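PDB 1H70: NG, ng-dimethylarginine dimethylaminohydrolase from Pseudomonas aeruginosa, which hydrolyses N(G),N(G)-dimethyl-L-arginine and N(G)-monomethyl-L-arginine to L-citrulline, releasing dimethylamine or methylamine. Local coordinates for residues A203-W208 / V248-L253. The protein carries 1 engineered substitution. Sequence-based numbering, arbitrary orientation.
Engineered in segment 248-253: Ser250 (natural residue Cys). With CIR (citrulline), chain B.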
ATOM      1  N   ALA A 203       5.282   7.495  -9.627  1.00 12.54           N
ATOM      2  CA  ALA A 203       4.678   8.419  -8.662  1.00 12.32           C
ATOM      3  C   ALA A 203       3.163   8.374  -8.518  1.00 12.12           C
ATOM      4  O   ALA A 203       2.592   9.190  -7.818  1.00 12.97           O
ATOM      5  CB  ALA A 203       5.163   9.858  -8.894  1.00 12.94           C
ATOM      6  N   ALA A 204       2.490   7.423  -9.156  1.00 12.65           N
ATOM      7  CA  ALA A 204       1.047   7.271  -8.942  1.00 12.62           C
ATOM      8  C   ALA A 204       0.849   6.642  -7.568  1.00 12.79           C
ATOM      9  O   ALA A 204      -0.258   6.660  -7.016  1.00 12.99           O
ATOM     10  CB  ALA A 204       0.407   6.385  -9.982  1.00 12.87           C
ATOM     11  N   ASN A 205       1.922   6.031  -7.046  1.00 11.56           N
ATOM     12  CA  ASN A 205       1.824   5.430  -5.708  1.00 11.71           C
ATOM     13  C   ASN A 205       2.329   6.472  -4.700  1.00 11.51           C
ATOM     14  O   ASN A 205       3.529   6.777  -4.678  1.00 10.92           O
ATOM     15  CB  ASN A 205       2.641   4.138  -5.673  1.00 10.74           C
ATOM     16  CG  ASN A 205       2.486   3.350  -4.379  1.00 14.04           C
ATOM     17  OD1 ASN A 205       2.097   2.174  -4.393  1.00 16.97           O
ATOM     18  ND2 ASN A 205       2.827   3.948  -3.278  1.00 12.83           N
ATOM     19  N   CYS A 206       1.401   7.088  -3.950  1.00 11.90           N
ATOM     20  CA  CYS A 206       1.684   8.094  -2.930  1.00 11.34           C
ATOM     21  C   CYS A 206       0.753   7.826  -1.754  1.00 10.91           C
ATOM     22  O   CYS A 206      -0.213   7.098  -1.904  1.00 11.65           O
ATOM     23  CB  CYS A 206       1.412   9.530  -3.409  1.00 11.75           C
ATOM     24  SG  CYS A 206       2.474  10.087  -4.756  1.00 11.97           S
ATOM     25  N   ILE A 207       1.064   8.390  -0.582  1.00 11.46           N
ATOM     26  CA  ILE A 207       0.153   8.233   0.561  1.00 10.48           C
ATOM     27  C   ILE A 207      -0.266   9.520   1.240  1.00 11.74           C
ATOM     28  O   ILE A 207       0.541  10.365   1.592  1.00 12.05           O
ATOM     29  CB  ILE A 207       0.728   7.299   1.659  1.00 10.35           C
ATOM     30  CG1 ILE A 207       2.128   7.745   2.085  1.00  8.57           C
ATOM     31  CG2 ILE A 207       0.700   5.847   1.188  1.00  8.95           C
ATOM     32  CD1 ILE A 207       2.728   6.859   3.212  1.00 10.11           C
ATOM     33  N   TRP A 208      -1.576   9.652   1.436  1.00 12.17           N
ATOM     34  CA  TRP A 208      -2.124  10.751   2.195  1.00 12.58           C
ATOM     35  C   TRP A 208      -2.035  10.290   3.647  1.00 12.13           C
ATOM     36  O   TRP A 208      -2.398   9.147   3.958  1.00 12.09           O
ATOM     37  CB  TRP A 208      -3.593  10.983   1.838  1.00 12.61           C
ATOM     38  CG  TRP A 208      -4.292  12.015   2.683  1.00 13.31           C
ATOM     39  CD1 TRP A 208      -4.393  13.354   2.385  1.00 12.56           C
ATOM     40  CD2 TRP A 208      -4.953  11.817   3.921  1.00 12.47           C
ATOM     41  NE1 TRP A 208      -5.088  13.996   3.383  1.00 14.44           N
ATOM     42  CE2 TRP A 208      -5.466  13.069   4.332  1.00 14.14           C
ATOM     43  CE3 TRP A 208      -5.191  10.699   4.732  1.00 13.83           C
ATOM     44  CZ2 TRP A 208      -6.169  13.239   5.528  1.00 13.99           C
ATOM     45  CZ3 TRP A 208      -5.912  10.861   5.916  1.00 14.27           C
ATOM     46  CH2 TRP A 208      -6.405  12.118   6.301  1.00 15.51           C
ATOM     47  N   VAL A 248       5.884   3.951  -1.400  1.00 11.90           N
ATOM     48  CA  VAL A 248       5.439   4.455  -0.128  1.00 10.52           C
ATOM     49  C   VAL A 248       4.146   3.826   0.391  1.00 10.02           C
ATOM     50  O   VAL A 248       4.029   3.708   1.587  1.00  8.44           O
ATOM     51  CB  VAL A 248       5.368   6.010  -0.091  1.00 11.44           C
ATOM     52  CG1 VAL A 248       6.751   6.617  -0.321  1.00 11.11           C
ATOM     53  CG2 VAL A 248       4.399   6.572  -1.109  1.00 10.36           C
ATOM     54  N   SER A 249       3.185   3.420  -0.446  1.00  8.51           N
ATOM     55  CA  SER A 249       1.970   2.827   0.133  1.00  9.88           C
ATOM     56  C   SER A 249       2.321   1.452   0.679  1.00  9.45           C
ATOM     57  O   SER A 249       1.832   1.010   1.699  1.00 10.49           O
ATOM     58  CB  SER A 249       0.826   2.680  -0.887  1.00 10.35           C
ATOM     59  OG  SER A 249       1.032   1.526  -1.675  1.00 12.12           O
ATOM     60  N   SER A 250       3.226   0.792  -0.015  1.00  8.48           N
ATOM     61  CA  SER A 250       3.662  -0.575   0.283  1.00  8.84           C
ATOM     62  C   SER A 250       4.299  -0.776   1.633  1.00  9.24           C
ATOM     63  O   SER A 250       4.222  -1.875   2.196  1.00  8.00           O
ATOM     64  CB  SER A 250       4.739  -0.949  -0.750  1.00  6.79           C
ATOM     65  OG  SER A 250       4.370  -0.398  -2.014  1.00  9.95           O
ATOM     66  N   MET A 251       4.983   0.254   2.105  1.00  8.39           N
ATOM     67  CA  MET A 251       5.801   0.179   3.294  1.00  9.54           C
ATOM     68  C   MET A 251       5.125   0.465   4.626  1.00  8.98           C
ATOM     69  O   MET A 251       5.805   0.495   5.673  1.00  8.57           O
ATOM     70  CB  MET A 251       7.053   1.033   3.054  1.00  9.12           C
ATOM     71  CG  MET A 251       7.948   0.295   2.038  1.00 10.94           C
ATOM     72  SD  MET A 251       9.590   1.043   1.867  1.00 15.62           S
ATOM     73  CE  MET A 251       9.038   2.613   1.183  1.00 10.01           C
ATOM     74  N   SER A 252       3.805   0.680   4.624  1.00  8.24           N
ATOM     75  CA  SER A 252       3.156   0.875   5.917  1.00  7.78           C
ATOM     76  C   SER A 252       1.706   0.470   5.896  1.00  9.19           C
ATOM     77  O   SER A 252       1.137   0.234   4.829  1.00  8.73           O
ATOM     78  CB  SER A 252       3.265   2.311   6.448  1.00  8.93           C
ATOM     79  OG  SER A 252       2.832   3.336   5.549  1.00  7.26           O
ATOM     80  N   LEU A 253       1.171   0.335   7.109  1.00  8.82           N
ATOM     81  CA  LEU A 253      -0.254   0.128   7.379  1.00  9.73           C
ATOM     82  C   LEU A 253      -0.644   1.442   8.080  1.00  9.59           C
ATOM     83  O   LEU A 253       0.073   1.895   8.961  1.00  9.65           O
ATOM     84  CB  LEU A 253      -0.469  -1.028   8.350  1.00 10.57           C
ATOM     85  CG  LEU A 253      -0.719  -2.489   7.978  1.00 13.71           C
ATOM     86  CD1 LEU A 253      -0.906  -2.828   6.553  1.00 10.86           C
ATOM     87  CD2 LEU A 253       0.103  -3.509   8.749  1.00 12.21           C
TER
HETATM   88  C   CIR B 500       6.480  -8.303  -4.257  1.00 10.28           C
HETATM   89  O   CIR B 500       5.523  -8.829  -3.609  1.00 11.16           O
HETATM   90  OXT CIR B 500       6.719  -8.682  -5.476  1.00 11.56           O
HETATM   91  CA  CIR B 500       7.290  -7.196  -3.638  1.00 10.18           C
HETATM   92  N   CIR B 500       8.661  -7.214  -4.183  1.00  9.74           N
HETATM   93  C3  CIR B 500       6.608  -5.832  -3.911  1.00  9.08           C
HETATM   94  C4  CIR B 500       5.282  -5.754  -3.133  1.00 10.61           C
HETATM   95  C5  CIR B 500       4.602  -4.430  -3.435  1.00 12.76           C
HETATM   96  N6  CIR B 500       3.363  -4.286  -2.657  1.00 11.81           N
HETATM   97  C7  CIR B 500       2.639  -3.181  -2.581  1.00 13.29           C
HETATM   98  O7  CIR B 500       2.948  -2.131  -3.167  1.00 12.13           O
HETATM   99  N8  CIR B 500       1.529  -3.199  -1.819  1.00 12.44           N
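The carboxamide of Asn205 is turned so that the backbone N of Ser249 lies almost in its plane, 2.9 Å from the atom modelled as ND2. Ser249 CB lies beyond that end, tilted to one side of the plane and 3.4 Å from the same atom, and Val248 N lies on the other side. The two amide ends may be exchanged in the model, but a long, flat polar side chain suits this buried place beside a backbone N-H and a hydroxyl. With CG anti to the backbone N (chi1 -174°), the group extends from the run into strand 207-209 toward the active-site loop of this pentein (five-bladed alpha/beta propeller) fold. Ser249 OG is hydrogen-bonded to the substrate-pocket residue Glu66, joining this layer to the site.

Farther along, Ile207 presses CG2 onto Ser249 CA at 3.4 Å, tighter than usual van der Waals contact, while its CG1 arm crosses Val248 obliquely. Branching at CB lets the isoleucine touch both residues; Val248, also branched, sets CG2 3.6 Å from Cys206 CA. Ile214 of strand 212-216 and Tyr39 of helix 29-43 extend this apolar packing.

The turn from Ser249 to Ser252, type I, carries Ser250, an engineered replacement for the cysteine that is the probable nucleophile. Its CB lies over one face of citrulline's ureido group; OG, beside the backbone N at chi1 -38°, is tilted above the plane beyond O7. Gly247 N also bonds this hydroxyl. Ser250 OG lies 3.3 Å from citrulline C7 and donates a short 2.5 Å hydrogen bond to citrulline O7.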